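Local coordinates for putative major capsid protein (Cafeteriavirus-dependent mavirus, PDB 6G44) that probably builds the outer shell of the virophage particle as its double jelly-roll major capsid protein, at residues N298-Y310 / F456-K469. Numbering follows the deposited sequence.
With SO4 (sulfate ion), chain B; SO4 (sulfate ion), chain D.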
loop_
_atom_site.group_PDB
_atom_site.type_symbol
_atom_site.label_atom_id
_atom_site.label_comp_id
_atom_site.label_asym_id
_atom_site.label_seq_id
_atom_site.Cartn_x
_atom_site.Cartn_y
_atom_site.Cartn_z
ATOM N N ASN C 298 -5.474 -22.573 -29.066
ATOM C CA ASN C 298 -6.406 -21.495 -29.284
ATOM C C ASN C 298 -7.527 -21.960 -30.195
ATOM O O ASN C 298 -7.374 -22.935 -30.938
ATOM C CB ASN C 298 -5.709 -20.253 -29.839
ATOM C CG ASN C 298 -5.172 -20.457 -31.226
ATOM O OD1 ASN C 298 -5.838 -20.133 -32.204
ATOM N ND2 ASN C 298 -3.981 -21.023 -31.320
ATOM N N ILE C 299 -8.666 -21.293 -30.085
ATOM C CA ILE C 299 -9.803 -21.524 -30.976
ATOM C C ILE C 299 -10.658 -20.282 -30.968
ATOM O O ILE C 299 -10.714 -19.578 -29.941
ATOM C CB ILE C 299 -10.594 -22.781 -30.574
ATOM C CG1 ILE C 299 -11.537 -23.199 -31.723
ATOM C CG2 ILE C 299 -11.335 -22.595 -29.256
ATOM C CD1 ILE C 299 -12.055 -24.597 -31.577
ATOM N N SER C 300 -11.305 -19.981 -32.089
ATOM C CA SER C 300 -12.115 -18.774 -32.192
ATOM C C SER C 300 -13.504 -19.059 -32.739
ATOM O O SER C 300 -13.756 -20.126 -33.294
ATOM C CB SER C 300 -11.405 -17.737 -33.061
ATOM O OG SER C 300 -11.333 -18.173 -34.408
ATOM N N SER C 301 -14.400 -18.099 -32.548
ATOM C CA SER C 301 -15.718 -18.114 -33.177
ATOM C C SER C 301 -16.211 -16.687 -33.359
ATOM O O SER C 301 -15.711 -15.728 -32.733
ATOM C CB SER C 301 -16.722 -18.919 -32.365
ATOM O OG SER C 301 -17.070 -18.248 -31.152
ATOM N N MET C 302 -17.194 -16.552 -34.245
ATOM C CA MET C 302 -17.945 -15.326 -34.375
ATOM C C MET C 302 -19.022 -15.393 -33.313
ATOM O O MET C 302 -19.887 -16.260 -33.362
ATOM C CB MET C 302 -18.581 -15.215 -35.783
ATOM C CG MET C 302 -19.409 -13.946 -36.008
ATOM S SD MET C 302 -18.413 -12.453 -35.863
ATOM C CE MET C 302 -19.579 -11.175 -36.308
ATOM N N CYS C 303 -18.964 -14.460 -32.359
ATOM C CA CYS C 303 -19.901 -14.403 -31.249
ATOM C C CYS C 303 -20.953 -13.331 -31.498
ATOM O O CYS C 303 -20.619 -12.152 -31.586
ATOM C CB CYS C 303 -19.130 -14.099 -29.950
ATOM S SG CYS C 303 -18.096 -15.477 -29.418
ATOM N N LEU C 304 -22.220 -13.755 -31.625
ATOM C CA LEU C 304 -23.339 -12.852 -31.939
ATOM C C LEU C 304 -24.165 -12.673 -30.700
ATOM O O LEU C 304 -24.585 -13.662 -30.097
ATOM C CB LEU C 304 -24.247 -13.466 -33.031
ATOM C CG LEU C 304 -23.625 -13.814 -34.383
ATOM C CD1 LEU C 304 -24.713 -14.352 -35.313
ATOM C CD2 LEU C 304 -22.928 -12.622 -35.004
ATOM N N ASN C 305 -24.405 -11.422 -30.320
ATOM C CA ASN C 305 -25.344 -11.126 -29.238
ATOM C C ASN C 305 -26.723 -10.790 -29.785
ATOM O O ASN C 305 -26.846 -10.067 -30.773
ATOM C CB ASN C 305 -24.803 -9.996 -28.369
ATOM C CG ASN C 305 -23.651 -10.461 -27.485
ATOM O OD1 ASN C 305 -23.451 -11.656 -27.269
ATOM N ND2 ASN C 305 -22.900 -9.505 -26.962
ATOM N N THR C 306 -27.727 -11.339 -29.115
ATOM C CA THR C 306 -29.139 -11.089 -29.393
ATOM C C THR C 306 -29.852 -10.347 -28.268
ATOM O O THR C 306 -30.963 -9.865 -28.476
ATOM C CB THR C 306 -29.862 -12.416 -29.642
ATOM O OG1 THR C 306 -29.871 -13.190 -28.444
ATOM C CG2 THR C 306 -29.183 -13.194 -30.768
ATOM N N LYS C 307 -29.237 -10.263 -27.086
ATOM C CA LYS C 307 -29.769 -9.537 -25.946
ATOM C C LYS C 307 -28.794 -8.413 -25.602
ATOM O O LYS C 307 -27.600 -8.446 -25.982
ATOM C CB LYS C 307 -30.010 -10.499 -24.791
ATOM C CG LYS C 307 -31.232 -11.381 -25.097
ATOM C CD LYS C 307 -31.344 -12.595 -24.228
ATOM C CE LYS C 307 -30.455 -13.736 -24.693
ATOM N NZ LYS C 307 -30.350 -14.746 -23.603
ATOM N N ASP C 308 -29.312 -7.371 -24.969
ATOM C CA ASP C 308 -28.488 -6.203 -24.646
ATOM C C ASP C 308 -27.380 -6.636 -23.681
ATOM O O ASP C 308 -27.666 -7.247 -22.666
ATOM C CB ASP C 308 -29.309 -5.098 -23.969
ATOM C CG ASP C 308 -30.352 -4.472 -24.894
ATOM O OD1 ASP C 308 -30.118 -4.396 -26.117
ATOM O OD2 ASP C 308 -31.396 -4.055 -24.348
ATOM N N PRO C 309 -26.119 -6.286 -23.995
ATOM C CA PRO C 309 -25.076 -6.635 -23.026
ATOM C C PRO C 309 -25.200 -5.836 -21.733
ATOM O O PRO C 309 -24.733 -6.298 -20.691
ATOM C CB PRO C 309 -23.796 -6.299 -23.772
ATOM C CG PRO C 309 -24.178 -5.207 -24.735
ATOM C CD PRO C 309 -25.558 -5.629 -25.186
ATOM N N TYR C 310 -25.870 -4.685 -21.792
ATOM C CA TYR C 310 -26.132 -3.837 -20.609
ATOM C C TYR C 310 -27.471 -4.161 -19.945
ATOM O O TYR C 310 -27.900 -3.453 -19.030
ATOM C CB TYR C 310 -26.086 -2.360 -21.018
ATOM C CG TYR C 310 -27.056 -2.008 -22.143
ATOM C CD1 TYR C 310 -28.400 -1.764 -21.882
ATOM C CD2 TYR C 310 -26.615 -1.944 -23.462
ATOM C CE1 TYR C 310 -29.266 -1.459 -22.929
ATOM C CE2 TYR C 310 -27.483 -1.645 -24.512
ATOM C CZ TYR C 310 -28.787 -1.409 -24.230
ATOM O OH TYR C 310 -29.622 -1.116 -25.312
ATOM N N PHE C 456 -18.601 -17.598 -21.694
ATOM C CA PHE C 456 -18.261 -16.191 -21.534
ATOM C C PHE C 456 -19.276 -15.266 -22.141
ATOM O O PHE C 456 -20.051 -15.644 -23.031
ATOM C CB PHE C 456 -16.868 -15.906 -22.118
ATOM C CG PHE C 456 -16.743 -16.247 -23.583
ATOM C CD1 PHE C 456 -16.393 -17.539 -23.972
ATOM C CD2 PHE C 456 -16.988 -15.297 -24.558
ATOM C CE1 PHE C 456 -16.274 -17.848 -25.332
ATOM C CE2 PHE C 456 -16.860 -15.596 -25.909
ATOM C CZ PHE C 456 -16.527 -16.886 -26.278
ATOM N N VAL C 457 -19.244 -14.034 -21.657
ATOM C CA VAL C 457 -20.098 -12.961 -22.169
ATOM C C VAL C 457 -19.249 -11.867 -22.829
ATOM O O VAL C 457 -18.104 -11.596 -22.423
ATOM C CB VAL C 457 -20.988 -12.349 -21.062
ATOM C CG1 VAL C 457 -21.972 -13.373 -20.522
ATOM C CG2 VAL C 457 -20.162 -11.755 -19.918
ATOM N N THR C 458 -19.831 -11.231 -23.843
ATOM C CA THR C 458 -19.127 -10.262 -24.674
ATOM C C THR C 458 -19.886 -8.936 -24.695
ATOM O O THR C 458 -21.112 -8.905 -24.481
ATOM C CB THR C 458 -18.996 -10.796 -26.106
ATOM O OG1 THR C 458 -20.307 -11.095 -26.583
ATOM C CG2 THR C 458 -18.141 -12.060 -26.153
ATOM N N PRO C 459 -19.185 -7.826 -24.937
ATOM C CA PRO C 459 -19.802 -6.506 -24.848
ATOM C C PRO C 459 -20.524 -5.983 -26.091
ATOM O O PRO C 459 -21.031 -4.854 -26.045
ATOM C CB PRO C 459 -18.616 -5.623 -24.517
ATOM C CG PRO C 459 -17.502 -6.252 -25.271
ATOM C CD PRO C 459 -17.721 -7.721 -25.115
ATOM N N GLU C 460 -20.592 -6.744 -27.174
ATOM C CA GLU C 460 -21.217 -6.220 -28.392
ATOM C C GLU C 460 -22.733 -6.020 -28.243
ATOM O O GLU C 460 -23.415 -6.733 -27.515
ATOM C CB GLU C 460 -20.910 -7.112 -29.600
ATOM C CG GLU C 460 -19.524 -6.895 -30.195
ATOM C CD GLU C 460 -18.414 -7.455 -29.333
ATOM O OE1 GLU C 460 -18.641 -8.468 -28.655
ATOM O OE2 GLU C 460 -17.308 -6.893 -29.372
ATOM N N ALA C 461 -23.234 -5.014 -28.968
ATOM C CA ALA C 461 -24.647 -4.701 -28.988
ATOM C C ALA C 461 -25.487 -5.871 -29.472
ATOM O O ALA C 461 -25.032 -6.721 -30.261
ATOM C CB ALA C 461 -24.895 -3.498 -29.894
ATOM N N ALA C 462 -26.737 -5.889 -29.030
ATOM C CA ALA C 462 -27.716 -6.818 -29.565
ATOM C C ALA C 462 -27.830 -6.606 -31.061
ATOM O O ALA C 462 -27.829 -5.467 -31.538
ATOM C CB ALA C 462 -29.071 -6.617 -28.907
ATOM N N GLY C 463 -27.895 -7.715 -31.784
ATOM C CA GLY C 463 -27.913 -7.689 -33.250
ATOM C C GLY C 463 -26.588 -7.461 -33.944
ATOM O O GLY C 463 -26.557 -7.239 -35.157
ATOM N N THR C 464 -25.485 -7.515 -33.192
ATOM C CA THR C 464 -24.141 -7.410 -33.735
ATOM C C THR C 464 -23.297 -8.520 -33.101
ATOM O O THR C 464 -23.712 -9.193 -32.161
ATOM C CB THR C 464 -23.488 -6.043 -33.454
ATOM O OG1 THR C 464 -23.103 -5.953 -32.063
ATOM C CG2 THR C 464 -24.434 -4.888 -33.773
ATOM N N GLY C 465 -22.104 -8.680 -33.636
ATOM C CA GLY C 465 -21.163 -9.642 -33.106
ATOM C C GLY C 465 -19.752 -9.294 -33.467
ATOM O O GLY C 465 -19.490 -8.292 -34.136
ATOM N N ALA C 466 -18.833 -10.150 -33.019
ATOM C CA ALA C 466 -17.415 -9.965 -33.262
ATOM C C ALA C 466 -16.711 -11.266 -32.957
ATOM O O ALA C 466 -17.262 -12.117 -32.281
ATOM C CB ALA C 466 -16.848 -8.863 -32.409
ATOM N N HIS C 467 -15.523 -11.433 -33.517
ATOM C CA HIS C 467 -14.740 -12.635 -33.305
ATOM C C HIS C 467 -13.993 -12.585 -31.974
ATOM O O HIS C 467 -13.356 -11.572 -31.683
ATOM C CB HIS C 467 -13.721 -12.844 -34.432
ATOM C CG HIS C 467 -14.309 -13.426 -35.680
ATOM N ND1 HIS C 467 -14.768 -12.646 -36.715
ATOM C CD2 HIS C 467 -14.511 -14.711 -36.054
ATOM C CE1 HIS C 467 -15.227 -13.426 -37.680
ATOM N NE2 HIS C 467 -15.075 -14.682 -37.311
ATOM N N TYR C 468 -14.071 -13.691 -31.227
ATOM C CA TYR C 468 -13.357 -13.886 -29.949
ATOM C C TYR C 468 -12.520 -15.146 -30.017
ATOM O O TYR C 468 -12.924 -16.145 -30.634
ATOM C CB TYR C 468 -14.325 -13.949 -28.732
ATOM C CG TYR C 468 -14.798 -12.557 -28.375
ATOM C CD1 TYR C 468 -15.782 -11.936 -29.125
ATOM C CD2 TYR C 468 -14.193 -11.821 -27.351
ATOM C CE1 TYR C 468 -16.173 -10.634 -28.866
ATOM C CE2 TYR C 468 -14.583 -10.521 -27.075
ATOM C CZ TYR C 468 -15.567 -9.935 -27.844
ATOM O OH TYR C 468 -15.903 -8.658 -27.565
ATOM N N LYS C 469 -11.351 -15.088 -29.380
ATOM C CA LYS C 469 -10.397 -16.185 -29.383
ATOM C C LYS C 469 -10.118 -16.653 -27.954
ATOM O O LYS C 469 -9.622 -15.887 -27.129
ATOM C CB LYS C 469 -9.107 -15.762 -30.055
ATOM C CG LYS C 469 -8.053 -16.842 -30.139
ATOM C CD LYS C 469 -6.738 -16.319 -30.700
ATOM C CE LYS C 469 -6.793 -16.141 -32.199
ATOM N NZ LYS C 469 -5.444 -15.870 -32.762
HETATM S S SO4 B . -14.107 -9.307 -36.292
HETATM O O1 SO4 B . -15.071 -9.133 -35.210
HETATM O O2 SO4 B . -14.647 -10.224 -37.322
HETATM O O3 SO4 B . -12.838 -9.892 -35.776
HETATM O O4 SO4 B . -13.827 -7.972 -36.863
HETATM S S SO4 D . -27.957 -17.764 -24.994
HETATM O O1 SO4 D . -29.221 -17.003 -24.911
HETATM O O2 SO4 D . -28.192 -19.183 -25.342
HETATM O O3 SO4 D . -27.166 -17.178 -26.098
HETATM O O4 SO4 D . -27.274 -17.719 -23.663
HETATM O O HOH W 1 -20.169 -10.573 -29.216
HETATM O O HOH W 2 -22.488 -12.144 -24.491
HETATM O O HOH W 3 -27.620 -3.728 -27.302
#
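Asn-305 pushes its amide into the loop that joins strands 448-457 and 464-482, and the geometry there is tight. Its ND2 gives a nearly straight bond to Glu-460 O (2.9 Å, 178°), with the acceptor in the amide plane, and a more bent one to Thr-458 O at 3.1 Å. Since OD1 is held by His-319 and a water that also meets Thr-458 N, both ends of the amide are fixed and its rotation is set. Beside it, Cys-303 turns SG to the edge of the Phe-456 ring, 3.7 Å from CE2, while Thr-458 CG2 lies over the centre of the Tyr-468 ring. A water links Cys-303 O, Thr-458 OG1 and Glu-460 OE1. Antiparallel pairing runs alongside, with Cys-303 N to Ala-466 O at 2.9 Å and both Ser-301/Tyr-468 bonds.

The other face is looser and carries exposed Met-302, Leu-304 and His-467. Met-302 lays SD over one face of the His-467 ring, 4.0 Å from its centroid; its chain leaves opposite the backbone N (chi1 180°) and bends at chi2. A sulfate, probably from the crystallisation liquor, accepts from His-467 N at its O1 (2.9 Å).

The strand pair and its loop probably belong to the C-terminal jelly-roll. The packed face rests on strand 319-328 through His-319 and Leu-321, and on Val-339 of strand 334-341; at the loop end, Phe-415 of helix 411-417 touches Pro-309 and Ala-461.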